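Local structure of homospermidine synthase (Legionella pneumophila subsp. pneumophila str. Philadelphia 1, 2PH5) at residues Gly25-Pro30 with Gln395-Met400; Leu19-Val24 with Asp54-Tyr59. The protein binds NAD and probably catalyses the formation of homospermidine. All coordinates share one frame; numbering follows the deposited sequence.

Contact 1 of 2, residues Gly25-Pro30 with Gln395-Met400; sequences GQALMP and QVVASM. With NAD (nicotinamide-adenine-dinucleotide), chain C.
Leu28 and Val397 bring the two helical segments closest, CA to CA 5.4 Å, and no hydrogen bond joins Gly25-Pro30 to Gln395-Met400. Val397 does most of the touching. Its CG1, anti to its own carbonyl carbon (chi1 -61°), reaches the backbone of the facing helix, 3.7 Å from Leu28 N, and also meets the methyl of Ala27, with CG1 3.8 Å from Ala27 CB. On its other branch, Val397 CG2 lies 3.6 Å from Ala27 O, a carbonyl that takes a hydrogen bond from Asn389 ND2. Leu28 adds its CB, 4.1 Å from Val397 CG1. The small Ala27 side chain probably allows Val397 to come this close to the main chain. Within helix 391-408, Ser399 OG bonds back to Gln395 O at 2.9 Å, nearly in line with the C=O (167°). One residue before Val397, Val396 turns to the cofactor, with CG1 3.5 Å from NAD C4N of the nicotinamide ring. The two helices fall in different sequence families, the NADP-binding and C-terminal saccharopine dehydrogenase ranges. With valine methyls set against a methyl, a methylene and the main chain, and the touching residues buried, the association here rests on apolar fit rather than polar pairing.

Contact 2 of 2, residues Leu19-Val24 with Asp54-Tyr59; sequences LGFGCV and DVAQQY. With NAD (nicotinamide-adenine-dinucleotide), chain C.
Phe21 presents the far end of its ring to helix 55-59. At the ring edge, near its plane, lies the backbone N of Ala56, 4.0 Å from Phe21 CE2; Ala56 CB is 4.1 Å from the same carbon. Val55 comes in obliquely, its CG1 4.0 Å from Phe21 CZ. With CG anti to the backbone N (chi1 -153°), Phe21 carries its ring away from the cofactor while its own main chain stays on it. Phe21 N makes a weak hydrogen bond to NAD O3B, 3.3 Å, on the adenosine ribose. Further along, Cys23 N bonds to NAD O2A at 3.2 Å and Val24 N to NAD O2N at 3.0 Å, both fairly straight (166° and 165°), so each phosphate is held by an amide from the first turn of helix 23-35. Gly22 occupies the N-cap position of that helix, and its main chain runs close against the cofactor, with Gly22 CA 3.3 Å from NAD O5B. Gly20 and Gly22, with Gly25, fit the glycine-rich GxGxxG turn of Rossmann folds. The ring of Phe21 also touches Ile45 and Ala47 of strand 43-47 and Met29 of helix 23-35, and so packs where strand 43-47 and helices 23-35 and 55-59 come together.

Contacts 1 and 2 have centres 11 Å apart and share helix 23-35, which follows the glycine-rich turn. Contact 2 holds the beginning of this helix and the turn before it, and contact 1 uses its next residues. The two touch directly: Met29 CG is 3.7 Å from Val55 CG1, and Val397 CG1 is 3.7 Å from Val24 O. Val24, whose amide serves the cofactor, is therefore backed by helix 391-408. NAD spans both, with the adenosine ribose and phosphates at 19-24 and the nicotinamide ring beside Val396 of contact 1 and Val24 of contact 2, whose CG2 is 3.7 Å from NAD C6N. Helix 23-35 thus lies between helices 55-59 and 391-408, touching both and the bound cofactor.

Contact 1 of 2, residues Gly25-Pro30 with Gln395-Met400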
loop_
_atom_site.group_PDB
_atom_site.type_symbol
_atom_site.label_atom_id
_atom_site.label_comp_id
_atom_site.label_asym_id
_atom_site.label_seq_id
_atom_site.Cartn_x
_atom_site.Cartn_y
_atom_site.Cartn_z
ATOM N N GLY A 25 12.034 -5.444 -25.167
ATOM C CA GLY A 25 13.061 -5.745 -26.149
ATOM C C GLY A 25 14.202 -6.616 -25.667
ATOM O O GLY A 25 14.574 -7.570 -26.347
ATOM N N GLN A 26 14.771 -6.292 -24.509
ATOM C CA GLN A 26 15.870 -7.081 -23.972
ATOM C C GLN A 26 15.402 -8.485 -23.638
ATOM O O GLN A 26 16.114 -9.455 -23.881
ATOM C CB GLN A 26 16.440 -6.448 -22.697
ATOM C CG GLN A 26 16.916 -5.014 -22.854
ATOM C CD GLN A 26 17.568 -4.463 -21.595
ATOM O OE1 GLN A 26 17.694 -3.251 -21.433
ATOM N NE2 GLN A 26 17.996 -5.349 -20.704
ATOM N N ALA A 27 14.199 -8.595 -23.087
ATOM C CA ALA A 27 13.671 -9.899 -22.705
ATOM C C ALA A 27 13.277 -10.767 -23.897
ATOM O O ALA A 27 13.089 -11.972 -23.752
ATOM C CB ALA A 27 12.483 -9.723 -21.774
ATOM N N LEU A 28 13.149 -10.152 -25.067
ATOM C CA LEU A 28 12.757 -10.876 -26.268
ATOM C C LEU A 28 13.934 -11.616 -26.895
ATOM O O LEU A 28 13.783 -12.733 -27.381
ATOM C CB LEU A 28 12.185 -9.904 -27.296
ATOM C CG LEU A 28 10.994 -10.357 -28.147
ATOM C CD1 LEU A 28 10.892 -9.455 -29.362
ATOM C CD2 LEU A 28 11.144 -11.785 -28.584
HETATM N N MSE A 29 15.103 -10.986 -26.869
HETATM C CA MSE A 29 16.314 -11.548 -27.456
HETATM C C MSE A 29 16.456 -13.058 -27.333
HETATM O O MSE A 29 16.566 -13.761 -28.340
HETATM C CB MSE A 29 17.541 -10.873 -26.859
HETATM C CG MSE A 29 17.748 -9.472 -27.355
HETATM SE SE MSE A 29 18.280 -9.480 -29.199
HETATM C CE MSE A 29 20.153 -9.058 -28.960
ATOM N N PRO A 30 16.457 -13.580 -26.098
ATOM C CA PRO A 30 16.590 -15.021 -25.876
ATOM C C PRO A 30 15.596 -15.880 -26.660
ATOM O O PRO A 30 15.977 -16.899 -27.238
ATOM C CB PRO A 30 16.387 -15.149 -24.372
ATOM C CG PRO A 30 16.935 -13.864 -23.857
ATOM C CD PRO A 30 16.367 -12.867 -24.812
ATOM N N GLN A 395 6.196 -13.612 -19.670
ATOM C CA GLN A 395 4.852 -13.873 -20.153
ATOM C C GLN A 395 4.543 -12.954 -21.332
ATOM O O GLN A 395 3.762 -13.304 -22.220
ATOM C CB GLN A 395 3.825 -13.663 -19.040
ATOM C CG GLN A 395 3.952 -14.630 -17.894
ATOM C CD GLN A 395 3.050 -14.260 -16.725
ATOM O OE1 GLN A 395 3.078 -13.131 -16.243
ATOM N NE2 GLN A 395 2.249 -15.215 -16.264
ATOM N N VAL A 396 5.181 -11.787 -21.356
ATOM C CA VAL A 396 4.951 -10.832 -22.430
ATOM C C VAL A 396 5.668 -11.220 -23.712
ATOM O O VAL A 396 5.086 -11.154 -24.797
ATOM C CB VAL A 396 5.406 -9.421 -22.034
ATOM C CG1 VAL A 396 4.907 -8.415 -23.051
ATOM C CG2 VAL A 396 4.907 -9.090 -20.638
ATOM N N VAL A 397 6.927 -11.624 -23.594
ATOM C CA VAL A 397 7.696 -11.995 -24.770
ATOM C C VAL A 397 7.288 -13.367 -25.301
ATOM O O VAL A 397 7.447 -13.654 -26.492
ATOM C CB VAL A 397 9.234 -11.931 -24.482
ATOM C CG1 VAL A 397 9.618 -10.508 -24.102
ATOM C CG2 VAL A 397 9.629 -12.899 -23.378
ATOM N N ALA A 398 6.748 -14.214 -24.429
ATOM C CA ALA A 398 6.294 -15.528 -24.872
ATOM C C ALA A 398 5.192 -15.291 -25.911
ATOM O O ALA A 398 5.183 -15.904 -26.982
ATOM C CB ALA A 398 5.756 -16.334 -23.687
ATOM N N SER A 399 4.290 -14.365 -25.598
ATOM C CA SER A 399 3.186 -14.014 -26.487
ATOM C C SER A 399 3.680 -13.398 -27.797
ATOM O O SER A 399 3.184 -13.720 -28.882
ATOM C CB SER A 399 2.252 -13.027 -25.784
ATOM O OG SER A 399 1.931 -13.497 -24.486
HETATM N N MSE A 400 4.656 -12.506 -27.689
HETATM C CA MSE A 400 5.208 -11.854 -28.864
HETATM C C MSE A 400 5.912 -12.813 -29.813
HETATM O O MSE A 400 5.659 -12.791 -31.018
HETATM C CB MSE A 400 6.173 -10.756 -28.446
HETATM C CG MSE A 400 5.509 -9.686 -27.625
HETATM SE SE MSE A 400 6.290 -7.983 -27.992
HETATM C CE MSE A 400 5.224 -7.525 -29.548
HETATM P PA NAD C . 10.845 0.926 -22.143
HETATM O O1A NAD C . 10.557 2.373 -21.848
HETATM O O2A NAD C . 11.561 0.129 -21.109
HETATM O O5B NAD C . 11.666 0.779 -23.534
HETATM C C5B NAD C . 11.248 1.487 -24.699
HETATM C C4B NAD C . 12.473 1.680 -25.611
HETATM O O4B NAD C . 12.017 2.420 -26.723
HETATM C C3B NAD C . 13.622 2.473 -24.980
HETATM O O3B NAD C . 14.840 1.730 -25.058
HETATM C C2B NAD C . 13.681 3.743 -25.782
HETATM O O2B NAD C . 14.965 4.308 -25.921
HETATM C C1B NAD C . 13.005 3.358 -27.098
HETATM N N9A NAD C . 12.320 4.446 -27.805
HETATM C C8A NAD C . 11.711 5.544 -27.172
HETATM N N7A NAD C . 11.863 6.676 -27.888
HETATM C C5A NAD C . 12.580 6.338 -28.984
HETATM C C6A NAD C . 13.024 7.095 -30.068
HETATM N N6A NAD C . 12.776 8.398 -30.215
HETATM N N1A NAD C . 13.757 6.432 -31.042
HETATM C C2A NAD C . 14.047 5.084 -30.961
HETATM N N3A NAD C . 13.613 4.315 -29.907
HETATM C C4A NAD C . 12.890 4.968 -28.950
HETATM O O3 NAD C . 9.425 0.268 -22.376
HETATM P PN NAD C . 8.954 -1.203 -22.810
HETATM O O1N NAD C . 7.892 -1.616 -21.862
HETATM O O2N NAD C . 10.183 -2.062 -22.952
HETATM O O5D NAD C . 8.364 -0.713 -24.197
HETATM C C5D NAD C . 7.718 -1.517 -25.153
HETATM C C4D NAD C . 6.239 -1.294 -24.919
HETATM O O4D NAD C . 5.612 -2.536 -24.747
HETATM C C3D NAD C . 5.191 -0.217 -24.726
HETATM O O3D NAD C . 4.702 0.266 -25.967
HETATM C C2D NAD C . 4.138 -0.952 -23.915
HETATM O O2D NAD C . 2.862 -0.385 -24.006
HETATM C C1D NAD C . 4.240 -2.380 -24.436
HETATM N N1N NAD C . 3.961 -3.466 -23.467
HETATM C C2N NAD C . 2.949 -4.367 -23.710
HETATM C C3N NAD C . 2.741 -5.396 -22.766
HETATM C C7N NAD C . 1.680 -6.425 -22.951
HETATM O O7N NAD C . 1.569 -7.395 -21.987
HETATM N N7N NAD C . 0.882 -6.450 -23.998
HETATM C C4N NAD C . 3.554 -5.502 -21.592
HETATM C C5N NAD C . 4.577 -4.554 -21.383
HETATM C C6N NAD C . 4.790 -3.544 -22.302
#

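Contact 2 of 2, residues Leu19-Val24 with Asp54-Tyr59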
loop_
_atom_site.group_PDB
_atom_site.type_symbol
_atom_site.label_atom_id
_atom_site.label_comp_id
_atom_site.label_asym_id
_atom_site.label_seq_id
_atom_site.Cartn_x
_atom_site.Cartn_y
_atom_site.Cartn_z
ATOM N N LEU A 19 13.100 -2.090 -33.045
ATOM C CA LEU A 19 13.362 -0.734 -32.594
ATOM C C LEU A 19 12.898 -0.643 -31.157
ATOM O O LEU A 19 11.784 -1.042 -30.819
ATOM C CB LEU A 19 12.657 0.321 -33.459
ATOM C CG LEU A 19 11.189 0.598 -33.177
ATOM C CD1 LEU A 19 10.773 1.903 -33.833
ATOM C CD2 LEU A 19 10.365 -0.566 -33.678
ATOM N N GLY A 20 13.776 -0.111 -30.319
ATOM C CA GLY A 20 13.499 -0.010 -28.905
ATOM C C GLY A 20 14.249 -1.157 -28.259
ATOM O O GLY A 20 14.357 -2.225 -28.860
ATOM N N PHE A 21 14.789 -0.950 -27.062
ATOM C CA PHE A 21 15.509 -2.019 -26.382
ATOM C C PHE A 21 15.370 -1.871 -24.873
ATOM O O PHE A 21 16.359 -1.865 -24.138
ATOM C CB PHE A 21 16.992 -2.011 -26.779
ATOM C CG PHE A 21 17.661 -3.364 -26.676
ATOM C CD1 PHE A 21 17.129 -4.470 -27.336
ATOM C CD2 PHE A 21 18.843 -3.524 -25.947
ATOM C CE1 PHE A 21 17.766 -5.721 -27.275
ATOM C CE2 PHE A 21 19.488 -4.769 -25.880
ATOM C CZ PHE A 21 18.950 -5.870 -26.546
ATOM N N GLY A 22 14.124 -1.751 -24.417
ATOM C CA GLY A 22 13.866 -1.604 -22.997
ATOM C C GLY A 22 13.556 -2.918 -22.300
ATOM O O GLY A 22 14.197 -3.948 -22.548
ATOM N N CYS A 23 12.551 -2.866 -21.427
ATOM C CA CYS A 23 12.093 -4.013 -20.650
ATOM C C CYS A 23 11.721 -5.188 -21.556
ATOM O O CYS A 23 12.230 -6.302 -21.391
ATOM C CB CYS A 23 10.881 -3.606 -19.804
ATOM S SG CYS A 23 11.059 -1.996 -18.955
ATOM N N VAL A 24 10.833 -4.933 -22.513
ATOM C CA VAL A 24 10.379 -5.957 -23.453
ATOM C C VAL A 24 11.465 -6.403 -24.444
ATOM O O VAL A 24 11.777 -7.590 -24.543
ATOM C CB VAL A 24 9.145 -5.457 -24.255
ATOM C CG1 VAL A 24 8.704 -6.515 -25.257
ATOM C CG2 VAL A 24 8.007 -5.135 -23.301
ATOM N N ASP A 54 24.228 -5.865 -20.905
ATOM C CA ASP A 54 25.022 -6.369 -22.011
ATOM C C ASP A 54 24.324 -7.439 -22.844
ATOM O O ASP A 54 24.981 -8.308 -23.419
ATOM C CB ASP A 54 26.352 -6.911 -21.472
ATOM C CG ASP A 54 26.165 -7.855 -20.294
ATOM O OD1 ASP A 54 25.626 -8.966 -20.489
ATOM O OD2 ASP A 54 26.557 -7.482 -19.168
ATOM N N VAL A 55 22.999 -7.360 -22.928
ATOM C CA VAL A 55 22.225 -8.337 -23.690
ATOM C C VAL A 55 22.655 -8.365 -25.162
ATOM O O VAL A 55 22.965 -9.432 -25.709
ATOM C CB VAL A 55 20.700 -8.040 -23.577
ATOM C CG1 VAL A 55 19.888 -9.072 -24.355
ATOM C CG2 VAL A 55 20.299 -8.054 -22.121
ATOM N N ALA A 56 22.692 -7.199 -25.797
ATOM C CA ALA A 56 23.111 -7.124 -27.190
ATOM C C ALA A 56 24.516 -7.703 -27.388
ATOM O O ALA A 56 24.759 -8.436 -28.345
ATOM C CB ALA A 56 23.068 -5.685 -27.670
ATOM N N GLN A 57 25.433 -7.392 -26.473
ATOM C CA GLN A 57 26.801 -7.883 -26.590
ATOM C C GLN A 57 26.929 -9.396 -26.419
ATOM O O GLN A 57 27.787 -10.022 -27.040
ATOM C CB GLN A 57 27.723 -7.188 -25.585
ATOM C CG GLN A 57 27.887 -5.701 -25.798
ATOM C CD GLN A 57 26.879 -4.885 -25.010
ATOM O OE1 GLN A 57 25.681 -5.183 -25.012
ATOM N NE2 GLN A 57 27.361 -3.842 -24.334
ATOM N N GLN A 58 26.080 -9.981 -25.582
ATOM C CA GLN A 58 26.124 -11.416 -25.350
ATOM C C GLN A 58 25.695 -12.185 -26.588
ATOM O O GLN A 58 26.218 -13.263 -26.870
ATOM C CB GLN A 58 25.224 -11.794 -24.177
ATOM C CG GLN A 58 25.646 -11.165 -22.860
ATOM C CD GLN A 58 26.871 -11.819 -22.241
ATOM O OE1 GLN A 58 27.372 -11.364 -21.209
ATOM N NE2 GLN A 58 27.354 -12.894 -22.861
ATOM N N TYR A 59 24.747 -11.628 -27.332
ATOM C CA TYR A 59 24.266 -12.281 -28.539
ATOM C C TYR A 59 25.000 -11.797 -29.781
ATOM O O TYR A 59 24.896 -12.403 -30.849
ATOM C CB TYR A 59 22.760 -12.056 -28.682
ATOM C CG TYR A 59 21.953 -12.805 -27.643
ATOM C CD1 TYR A 59 21.701 -14.174 -27.782
ATOM C CD2 TYR A 59 21.471 -12.155 -26.500
ATOM C CE1 TYR A 59 20.993 -14.879 -26.813
ATOM C CE2 TYR A 59 20.763 -12.848 -25.525
ATOM C CZ TYR A 59 20.530 -14.212 -25.690
ATOM O OH TYR A 59 19.852 -14.914 -24.724
HETATM P PA NAD C . 10.845 0.926 -22.143
HETATM O O1A NAD C . 10.557 2.373 -21.848
HETATM O O2A NAD C . 11.561 0.129 -21.109
HETATM O O5B NAD C . 11.666 0.779 -23.534
HETATM C C5B NAD C . 11.248 1.487 -24.699
HETATM C C4B NAD C . 12.473 1.680 -25.611
HETATM O O4B NAD C . 12.017 2.420 -26.723
HETATM C C3B NAD C . 13.622 2.473 -24.980
HETATM O O3B NAD C . 14.840 1.730 -25.058
HETATM C C2B NAD C . 13.681 3.743 -25.782
HETATM O O2B NAD C . 14.965 4.308 -25.921
HETATM C C1B NAD C . 13.005 3.358 -27.098
HETATM N N9A NAD C . 12.320 4.446 -27.805
HETATM C C8A NAD C . 11.711 5.544 -27.172
HETATM N N7A NAD C . 11.863 6.676 -27.888
HETATM C C5A NAD C . 12.580 6.338 -28.984
HETATM C C6A NAD C . 13.024 7.095 -30.068
HETATM N N6A NAD C . 12.776 8.398 -30.215
HETATM N N1A NAD C . 13.757 6.432 -31.042
HETATM C C2A NAD C . 14.047 5.084 -30.961
HETATM N N3A NAD C . 13.613 4.315 -29.907
HETATM C C4A NAD C . 12.890 4.968 -28.950
HETATM O O3 NAD C . 9.425 0.268 -22.376
HETATM P PN NAD C . 8.954 -1.203 -22.810
HETATM O O1N NAD C . 7.892 -1.616 -21.862
HETATM O O2N NAD C . 10.183 -2.062 -22.952
HETATM O O5D NAD C . 8.364 -0.713 -24.197
HETATM C C5D NAD C . 7.718 -1.517 -25.153
HETATM C C4D NAD C . 6.239 -1.294 -24.919
HETATM O O4D NAD C . 5.612 -2.536 -24.747
HETATM C C3D NAD C . 5.191 -0.217 -24.726
HETATM O O3D NAD C . 4.702 0.266 -25.967
HETATM C C2D NAD C . 4.138 -0.952 -23.915
HETATM O O2D NAD C . 2.862 -0.385 -24.006
HETATM C C1D NAD C . 4.240 -2.380 -24.436
HETATM N N1N NAD C . 3.961 -3.466 -23.467
HETATM C C2N NAD C . 2.949 -4.367 -23.710
HETATM C C3N NAD C . 2.741 -5.396 -22.766
HETATM C C7N NAD C . 1.680 -6.425 -22.951
HETATM O O7N NAD C . 1.569 -7.395 -21.987
HETATM N N7N NAD C . 0.882 -6.450 -23.998
HETATM C C4N NAD C . 3.554 -5.502 -21.592
HETATM C C5N NAD C . 4.577 -4.554 -21.383
HETATM C C6N NAD C . 4.790 -3.544 -22.302
#